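Local coordinates for putative branched-chain amino acid ABC transporter (Rhodospirillum rubrum ATCC 11170, PDB 3HUT), which probably serves as the extracellular ligand-binding receptor of an ABC transporter, capturing branched-chain or related amino acids for uptake, at residues 34-39 / 44-49; 72-77 / 303-308; 115-120 / 308-313. All blocks are in the same frame, centred on the assembly; numbering follows the deposited sequence.

Contact 1: residues 34-39 / 44-49; sequences RFNAAG and RPVDIL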
loop_
_atom_site.group_PDB
_atom_site.type_symbol
_atom_site.label_atom_id
_atom_site.label_comp_id
_atom_site.label_asym_id
_atom_site.label_seq_id
_atom_site.Cartn_x
_atom_site.Cartn_y
_atom_site.Cartn_z
ATOM N N ARG A 34 21.473 -4.720 5.423
ATOM C CA ARG A 34 21.879 -3.350 5.737
ATOM C C ARG A 34 21.833 -3.110 7.237
ATOM O O ARG A 34 22.762 -2.545 7.813
ATOM C CB ARG A 34 20.970 -2.327 5.050
ATOM C CG ARG A 34 20.977 -2.401 3.542
ATOM C CD ARG A 34 20.378 -1.146 2.928
ATOM N NE ARG A 34 19.911 -1.384 1.565
ATOM C CZ ARG A 34 19.445 -0.438 0.754
ATOM N NH1 ARG A 34 19.392 0.825 1.158
ATOM N NH2 ARG A 34 19.009 -0.761 -0.456
ATOM N N PHE A 35 20.741 -3.539 7.861
ATOM C CA PHE A 35 20.554 -3.375 9.297
ATOM C C PHE A 35 21.705 -4.015 10.074
ATOM O O PHE A 35 22.333 -3.369 10.913
ATOM C CB PHE A 35 19.224 -4.007 9.723
ATOM C CG PHE A 35 18.866 -3.764 11.165
ATOM C CD1 PHE A 35 18.366 -2.531 11.574
ATOM C CD2 PHE A 35 19.030 -4.769 12.112
ATOM C CE1 PHE A 35 18.032 -2.304 12.911
ATOM C CE2 PHE A 35 18.701 -4.554 13.445
ATOM C CZ PHE A 35 18.201 -3.318 13.847
ATOM N N ASN A 36 21.983 -5.285 9.798
ATOM C CA ASN A 36 23.060 -5.973 10.494
ATOM C C ASN A 36 24.409 -5.330 10.197
ATOM O O ASN A 36 25.259 -5.218 11.081
ATOM C CB ASN A 36 23.085 -7.457 10.119
ATOM C CG ASN A 36 21.918 -8.227 10.718
ATOM O OD1 ASN A 36 21.531 -7.992 11.863
ATOM N ND2 ASN A 36 21.365 -9.162 9.956
ATOM N N ALA A 37 24.595 -4.893 8.957
ATOM C CA ALA A 37 25.840 -4.247 8.563
ATOM C C ALA A 37 26.031 -2.965 9.369
ATOM O O ALA A 37 27.158 -2.564 9.655
ATOM C CB ALA A 37 25.816 -3.925 7.078
ATOM N N ALA A 38 24.922 -2.331 9.736
ATOM C CA ALA A 38 24.958 -1.091 10.500
ATOM C C ALA A 38 25.244 -1.320 11.985
ATOM O O ALA A 38 25.433 -0.364 12.738
ATOM C CB ALA A 38 23.642 -0.343 10.333
ATOM N N GLY A 39 25.266 -2.582 12.402
ATOM C CA GLY A 39 25.543 -2.888 13.794
ATOM C C GLY A 39 24.443 -3.648 14.510
ATOM O O GLY A 39 24.514 -3.841 15.726
ATOM N N ARG A 44 24.145 -6.788 18.424
ATOM C CA ARG A 44 23.548 -8.113 18.316
ATOM C C ARG A 44 22.801 -8.226 16.989
ATOM O O ARG A 44 21.854 -7.484 16.737
ATOM C CB ARG A 44 22.578 -8.351 19.475
ATOM C CG ARG A 44 22.113 -9.795 19.599
ATOM C CD ARG A 44 21.161 -9.978 20.775
ATOM N NE ARG A 44 20.765 -11.374 20.918
ATOM C CZ ARG A 44 20.009 -11.848 21.902
ATOM N NH1 ARG A 44 19.555 -11.034 22.848
ATOM N NH2 ARG A 44 19.719 -13.140 21.946
ATOM N N PRO A 45 23.223 -9.159 16.120
ATOM C CA PRO A 45 22.574 -9.344 14.818
ATOM C C PRO A 45 21.153 -9.886 14.906
ATOM O O PRO A 45 20.730 -10.418 15.938
ATOM C CB PRO A 45 23.513 -10.312 14.104
ATOM C CG PRO A 45 24.033 -11.147 15.231
ATOM C CD PRO A 45 24.332 -10.113 16.291
ATOM N N VAL A 46 20.418 -9.732 13.813
ATOM C CA VAL A 46 19.051 -10.215 13.737
ATOM C C VAL A 46 18.969 -11.157 12.549
ATOM O O VAL A 46 19.562 -10.895 11.504
ATOM C CB VAL A 46 18.040 -9.068 13.502
ATOM C CG1 VAL A 46 16.623 -9.629 13.472
ATOM C CG2 VAL A 46 18.169 -8.014 14.590
ATOM N N ASP A 47 18.251 -12.258 12.712
ATOM C CA ASP A 47 18.093 -13.200 11.614
ATOM C C ASP A 47 16.612 -13.459 11.426
ATOM O O ASP A 47 15.829 -13.327 12.364
ATOM C CB ASP A 47 18.828 -14.507 11.904
ATOM C CG ASP A 47 18.932 -15.397 10.678
ATOM O OD1 ASP A 47 19.164 -14.858 9.570
ATOM O OD2 ASP A 47 18.793 -16.631 10.821
ATOM N N ILE A 48 16.228 -13.809 10.205
ATOM C CA ILE A 48 14.833 -14.079 9.907
ATOM C C ILE A 48 14.602 -15.551 9.568
ATOM O O ILE A 48 15.327 -16.150 8.769
ATOM C CB ILE A 48 14.331 -13.208 8.728
ATOM C CG1 ILE A 48 14.280 -11.736 9.155
ATOM C CG2 ILE A 48 12.963 -13.686 8.269
ATOM C CD1 ILE A 48 13.907 -10.781 8.037
ATOM N N LEU A 49 13.590 -16.123 10.202
ATOM C CA LEU A 49 13.214 -17.505 9.967
ATOM C C LEU A 49 11.973 -17.456 9.078
ATOM O O LEU A 49 10.900 -17.030 9.510
ATOM C CB LEU A 49 12.895 -18.195 11.295
ATOM C CG LEU A 49 12.664 -19.709 11.288
ATOM C CD1 LEU A 49 12.667 -20.231 12.728
ATOM C CD2 LEU A 49 11.356 -20.034 10.594
#
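Asn36, near the end of helix 18-37, turns its carboxamide onto the backbone of Val46 and holds that residue at both of its polar atoms. Val46 N donates to Asn36 OD1 over 2.8 Å, while Asn36 ND2 donates an N-H to Val46 O at 2.9 Å. Both bonds are nearly straight, with N-H...O angles of 164° and 160°. They differ at the acceptor: Val46 N arrives tilted from the plane of the Asn36 carbonyl, whereas ND2 lies in the carbonyl plane of Val46 O, which in turn sits close to the amide plane of Asn36. With two bonds to one residue, a flipped carboxamide would set donor against donor and acceptor against acceptor, which probably fixes its orientation. Its CG stands beside the backbone N and anti to the carbonyl carbon (chi1 -71°), a setting that swings the amide across to the strand. Asn36 OD1 also rests 3.4 Å from Pro45 CA.

The apolar half of the contact is made by Phe35. The edge of its ring, at CE2, meets the CG2 methyl of Val46 at 3.7 Å, with the methyl near the ring plane. Leu290 of helix 277-296 and Val41 touch both of these side chains. Beyond Asn36, the helix closes in a Schellman motif with Gly39 at positive phi, and Gly39 N bonds back to Asn36 O. Val46 meanwhile begins strand 46-52, an outermost strand of the parallel sheet, beside strand 5-11. Helix 18-37 is thus tied to the strand that follows it, completing the first beta-alpha-beta unit of a periplasmic-binding-protein domain.

Contact 2: residues 72-77 / 303-308; sequences RVVGVL and ESLRDA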
loop_
_atom_site.group_PDB
_atom_site.type_symbol
_atom_site.label_atom_id
_atom_site.label_comp_id
_atom_site.label_asym_id
_atom_site.label_seq_id
_atom_site.Cartn_x
_atom_site.Cartn_y
_atom_site.Cartn_z
ATOM N N ARG A 72 12.545 -17.995 20.947
ATOM C CA ARG A 72 13.494 -17.072 20.330
ATOM C C ARG A 72 12.806 -16.079 19.397
ATOM O O ARG A 72 13.283 -14.964 19.210
ATOM C CB ARG A 72 14.559 -17.843 19.556
ATOM C CG ARG A 72 15.328 -18.839 20.406
ATOM C CD ARG A 72 16.498 -19.414 19.637
ATOM N NE ARG A 72 16.100 -19.942 18.337
ATOM C CZ ARG A 72 15.289 -20.981 18.158
ATOM N NH1 ARG A 72 14.779 -21.616 19.205
ATOM N NH2 ARG A 72 15.001 -21.394 16.928
ATOM N N VAL A 73 11.684 -16.487 18.818
ATOM C CA VAL A 73 10.946 -15.628 17.902
ATOM C C VAL A 73 10.215 -14.543 18.690
ATOM O O VAL A 73 9.256 -14.828 19.403
ATOM C CB VAL A 73 9.927 -16.447 17.096
ATOM C CG1 VAL A 73 9.188 -15.543 16.122
ATOM C CG2 VAL A 73 10.643 -17.583 16.354
ATOM N N VAL A 74 10.667 -13.301 18.561
ATOM C CA VAL A 74 10.053 -12.206 19.301
ATOM C C VAL A 74 9.024 -11.418 18.503
ATOM O O VAL A 74 8.279 -10.607 19.058
ATOM C CB VAL A 74 11.131 -11.234 19.832
ATOM C CG1 VAL A 74 12.032 -11.956 20.821
ATOM C CG2 VAL A 74 11.953 -10.683 18.678
ATOM N N GLY A 75 8.982 -11.660 17.199
ATOM C CA GLY A 75 8.039 -10.962 16.354
ATOM C C GLY A 75 7.895 -11.705 15.047
ATOM O O GLY A 75 8.786 -12.454 14.654
ATOM N N VAL A 76 6.776 -11.506 14.367
ATOM C CA VAL A 76 6.558 -12.181 13.100
ATOM C C VAL A 76 6.202 -11.196 11.993
ATOM O O VAL A 76 5.301 -10.372 12.164
ATOM C CB VAL A 76 5.405 -13.215 13.203
ATOM C CG1 VAL A 76 5.071 -13.771 11.817
ATOM C CG2 VAL A 76 5.799 -14.348 14.139
ATOM N N LEU A 77 6.922 -11.270 10.872
ATOM C CA LEU A 77 6.628 -10.435 9.712
ATOM C C LEU A 77 5.570 -11.313 9.104
ATOM O O LEU A 77 5.779 -12.511 8.911
ATOM C CB LEU A 77 7.850 -10.309 8.830
ATOM C CG LEU A 77 8.756 -9.295 9.514
ATOM C CD1 LEU A 77 10.160 -9.427 8.999
ATOM C CD2 LEU A 77 8.183 -7.896 9.280
ATOM N N GLU A 303 6.252 -8.543 24.119
ATOM C CA GLU A 303 5.459 -7.449 24.669
ATOM C C GLU A 303 6.095 -6.083 24.420
ATOM O O GLU A 303 5.414 -5.140 24.017
ATOM C CB GLU A 303 5.267 -7.639 26.180
ATOM C CG GLU A 303 4.831 -9.039 26.598
ATOM C CD GLU A 303 5.917 -10.084 26.380
ATOM O OE1 GLU A 303 7.045 -9.887 26.874
ATOM O OE2 GLU A 303 5.645 -11.106 25.720
ATOM N N SER A 304 7.395 -5.967 24.676
ATOM C CA SER A 304 8.075 -4.696 24.474
ATOM C C SER A 304 8.168 -4.373 22.987
ATOM O O SER A 304 8.149 -3.203 22.599
ATOM C CB SER A 304 9.475 -4.715 25.101
ATOM O OG SER A 304 10.383 -5.484 24.335
ATOM N N LEU A 305 8.265 -5.409 22.157
ATOM C CA LEU A 305 8.339 -5.201 20.719
ATOM C C LEU A 305 6.989 -4.715 20.197
ATOM O O LEU A 305 6.933 -3.914 19.265
ATOM C CB LEU A 305 8.753 -6.492 20.001
ATOM C CG LEU A 305 8.843 -6.416 18.467
ATOM C CD1 LEU A 305 9.668 -5.205 18.039
ATOM C CD2 LEU A 305 9.470 -7.706 17.932
ATOM N N ARG A 306 5.900 -5.188 20.796
ATOM C CA ARG A 306 4.569 -4.749 20.366
ATOM C C ARG A 306 4.425 -3.248 20.639
ATOM O O ARG A 306 3.884 -2.512 19.812
ATOM C CB ARG A 306 3.468 -5.509 21.111
ATOM C CG ARG A 306 2.077 -5.340 20.484
ATOM C CD ARG A 306 1.017 -5.121 21.550
ATOM N NE ARG A 306 1.257 -3.884 22.296
ATOM C CZ ARG A 306 0.766 -2.690 21.966
ATOM N NH1 ARG A 306 -0.011 -2.550 20.896
ATOM N NH2 ARG A 306 1.059 -1.627 22.708
ATOM N N ASP A 307 4.904 -2.799 21.801
ATOM C CA ASP A 307 4.832 -1.380 22.149
ATOM C C ASP A 307 5.675 -0.543 21.195
ATOM O O ASP A 307 5.225 0.497 20.711
ATOM C CB ASP A 307 5.317 -1.127 23.585
ATOM C CG ASP A 307 4.308 -1.560 24.631
ATOM O OD1 ASP A 307 3.090 -1.397 24.396
ATOM O OD2 ASP A 307 4.736 -2.049 25.698
ATOM N N ALA A 308 6.899 -0.994 20.926
ATOM C CA ALA A 308 7.797 -0.266 20.028
ATOM C C ALA A 308 7.226 -0.172 18.615
ATOM O O ALA A 308 7.336 0.872 17.962
ATOM C CB ALA A 308 9.168 -0.935 19.995
#
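Leu305 sends one methyl from helix 302-310 onto the backbone of strand 73-78, a helix-on-sheet contact in the parallel-sheet domain of a periplasmic binding protein fold. The touching atom is CD2. Leu305 CD2 lies 3.3 Å from Val74 O. Leu305 CD2 is also 3.9 Å from Gly75 CA, and the CG2 methyl of Val74 stands at the same distance from it. A single methyl thus meets three atoms of two residues, and no hydrogen bond spans the segments. The Val74 and Leu305 side chains cross at about a right angle. Leu305 holds CG anti to the backbone N (chi1 179°), which carries its branch point over to the strand.

Gly75 makes the close approach possible. A CB on this residue would point at the helix and come within 2.8 Å of Leu305 CD2, a clash, so the absence of a side chain makes room for the leucine. Val74 O pays for the packing: it is buried here under a methyl, with no polar partner in the model.

Further out, each element is fixed by its own neighbours. Gly75 is bonded through its backbone to Gly8 of strand 5-11, and Val74 to Leu6, which seats the strand in the sheet; on the other edge Val76 pairs with Leu100. Leu305 also touches Ala292 and Val293 of helix 277-296, and Val300. Arg302, just ahead of the helical segment, uses NE to bond Val73 O, a polar tie beside the apolar one. On the helix itself Arg306 NH1 bonds Pro114 O, and its NH2 forms a salt bridge to the adjacent Asp307, meeting OD1 on the anti side at 2.7 Å.

Contact 3: residues 115-120 / 308-313; sequences WQFRAI and ALAATD
This is a buried, wholly apolar contact in which the ring of Phe117, on the short strand 116-118, packs against the C-terminal part of helix 302-310. Leu309 lies over one face of the ring: its CB is 4.1 Å from the centroid and 13° off the ring normal, a CH-pi contact offset toward the rim. Leu309 CD1 reaches Phe117 CD2 at 3.9 Å. Ala310 approaches obliquely, its CA 3.6 Å from Phe117 CE1 and its CB 3.8 Å from that same ring atom. In Phe117, CG beside the backbone N (chi1 -61°) sets the ring against Leu309 and Ala310. Cut back to an alanine, Phe117 is likely to leave a gap between strand and helix, with Leu309 CB no longer lying on a ring.

In the last turn, Leu309 O accepts from both Thr312 N and Thr312 OG1, the hydroxyl bond being 2.7 Å long, and this holds the turn that leads away. Within the sheet, Phe117 pairs through its backbone with Ser101 of the adjacent strand 99-101. The result is a helix laid against an outermost strand of the parallel five-stranded sheet, as in the alpha/beta domains of leucine-binding-protein relatives.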
loop_
_atom_site.group_PDB
_atom_site.type_symbol
_atom_site.label_atom_id
_atom_site.label_comp_id
_atom_site.label_asym_id
_atom_site.label_seq_id
_atom_site.Cartn_x
_atom_site.Cartn_y
_atom_site.Cartn_z
ATOM N N TRP A 115 -2.302 -6.644 18.640
ATOM C CA TRP A 115 -1.021 -7.160 18.173
ATOM C C TRP A 115 -0.768 -7.094 16.673
ATOM O O TRP A 115 0.329 -7.419 16.225
ATOM C CB TRP A 115 -0.841 -8.601 18.671
ATOM C CG TRP A 115 -0.951 -8.699 20.165
ATOM C CD1 TRP A 115 -2.098 -8.701 20.905
ATOM C CD2 TRP A 115 0.132 -8.709 21.106
ATOM N NE1 TRP A 115 -1.797 -8.704 22.250
ATOM C CE2 TRP A 115 -0.435 -8.707 22.399
ATOM C CE3 TRP A 115 1.529 -8.715 20.980
ATOM C CZ2 TRP A 115 0.348 -8.711 23.564
ATOM C CZ3 TRP A 115 2.309 -8.720 22.137
ATOM C CH2 TRP A 115 1.712 -8.718 23.411
ATOM N N GLN A 116 -1.766 -6.669 15.901
ATOM C CA GLN A 116 -1.620 -6.571 14.448
ATOM C C GLN A 116 -1.195 -5.196 13.947
ATOM O O GLN A 116 -1.645 -4.164 14.452
ATOM C CB GLN A 116 -2.924 -6.957 13.743
ATOM C CG GLN A 116 -3.127 -8.455 13.550
ATOM C CD GLN A 116 -3.262 -9.198 14.859
ATOM O OE1 GLN A 116 -4.079 -8.836 15.709
ATOM N NE2 GLN A 116 -2.468 -10.252 15.026
ATOM N N PHE A 117 -0.325 -5.201 12.940
ATOM C CA PHE A 117 0.171 -3.974 12.325
ATOM C C PHE A 117 0.299 -4.244 10.828
ATOM O O PHE A 117 0.473 -5.389 10.417
ATOM C CB PHE A 117 1.542 -3.601 12.901
ATOM C CG PHE A 117 1.526 -3.349 14.382
ATOM C CD1 PHE A 117 1.194 -2.095 14.886
ATOM C CD2 PHE A 117 1.806 -4.379 15.275
ATOM C CE1 PHE A 117 1.145 -1.875 16.264
ATOM C CE2 PHE A 117 1.757 -4.166 16.650
ATOM C CZ PHE A 117 1.425 -2.915 17.142
ATOM N N ARG A 118 0.204 -3.191 10.025
ATOM C CA ARG A 118 0.315 -3.318 8.571
ATOM C C ARG A 118 1.208 -2.211 8.027
ATOM O O ARG A 118 1.171 -1.074 8.509
ATOM C CB ARG A 118 -1.070 -3.225 7.917
ATOM C CG ARG A 118 -1.905 -2.056 8.412
ATOM C CD ARG A 118 -2.969 -1.628 7.410
ATOM N NE ARG A 118 -3.836 -2.733 7.046
ATOM C CZ ARG A 118 -5.110 -2.849 7.404
ATOM N NH1 ARG A 118 -5.693 -1.919 8.142
ATOM N NH2 ARG A 118 -5.792 -3.912 7.027
ATOM N N ALA A 119 2.012 -2.544 7.021
ATOM C CA ALA A 119 2.909 -1.568 6.419
ATOM C C ALA A 119 2.184 -0.782 5.334
ATOM O O ALA A 119 2.570 0.337 5.003
ATOM C CB ALA A 119 4.124 -2.271 5.832
ATOM N N ILE A 120 1.123 -1.374 4.797
ATOM C CA ILE A 120 0.331 -0.755 3.739
ATOM C C ILE A 120 -0.856 -0.020 4.371
ATOM O O ILE A 120 -1.120 -0.182 5.559
ATOM C CB ILE A 120 -0.186 -1.844 2.770
ATOM C CG1 ILE A 120 -0.709 -1.221 1.475
ATOM C CG2 ILE A 120 -1.290 -2.641 3.446
ATOM C CD1 ILE A 120 -0.955 -2.256 0.377
ATOM N N ALA A 308 6.899 -0.994 20.926
ATOM C CA ALA A 308 7.797 -0.266 20.028
ATOM C C ALA A 308 7.226 -0.172 18.615
ATOM O O ALA A 308 7.336 0.872 17.962
ATOM C CB ALA A 308 9.168 -0.935 19.995
ATOM N N LEU A 309 6.631 -1.261 18.135
ATOM C CA LEU A 309 6.034 -1.268 16.798
ATOM C C LEU A 309 4.926 -0.227 16.746
ATOM O O LEU A 309 4.835 0.554 15.801
ATOM C CB LEU A 309 5.440 -2.641 16.476
ATOM C CG LEU A 309 6.339 -3.664 15.786
ATOM C CD1 LEU A 309 5.646 -5.019 15.786
ATOM C CD2 LEU A 309 6.634 -3.206 14.354
ATOM N N ALA A 310 4.087 -0.230 17.777
ATOM C CA ALA A 310 2.977 0.711 17.880
ATOM C C ALA A 310 3.466 2.158 17.936
ATOM O O ALA A 310 2.718 3.079 17.603
ATOM C CB ALA A 310 2.150 0.397 19.117
ATOM N N ALA A 311 4.718 2.350 18.355
ATOM C CA ALA A 311 5.304 3.691 18.460
ATOM C C ALA A 311 5.713 4.291 17.107
ATOM O O ALA A 311 6.043 5.477 17.021
ATOM C CB ALA A 311 6.503 3.657 19.397
ATOM N N THR A 312 5.704 3.472 16.062
ATOM C CA THR A 312 6.064 3.933 14.718
ATOM C C THR A 312 5.241 5.180 14.416
ATOM O O THR A 312 4.014 5.128 14.360
ATOM C CB THR A 312 5.764 2.853 13.660
ATOM O OG1 THR A 312 6.456 1.648 14.005
ATOM C CG2 THR A 312 6.224 3.314 12.282
ATOM N N ASP A 313 5.918 6.299 14.206
ATOM C CA ASP A 313 5.213 7.551 13.991
ATOM C C ASP A 313 5.647 8.359 12.774
ATOM O O ASP A 313 4.841 9.049 12.167
ATOM C CB ASP A 313 5.389 8.411 15.247
ATOM C CG ASP A 313 4.502 9.647 15.251
ATOM O OD1 ASP A 313 3.295 9.502 15.493
ATOM O OD2 ASP A 313 5.024 10.743 15.008
#

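All three contacts bring a helix against the same parallel sheet: contact 1 and contact 3 at its outermost strands, 46-52 and 116-118, and contact 2 at the strand 73-78 within. Contacts 2 and 3 share helix 302-310 and Ala308; their centres are about 11 Å apart. Between them Arg306 CG packs on Trp115 CE3 at 3.5 Å, and Arg306 O lies 3.7 Å from Phe117 CZ. Contact 1 meets contact 2 where Ile48 CD1 lies 4.1 Å from Leu77 CD1, with centres about 15 Å apart. Contacts 1 and 3 do not touch; their nearest atoms are about 11 Å apart.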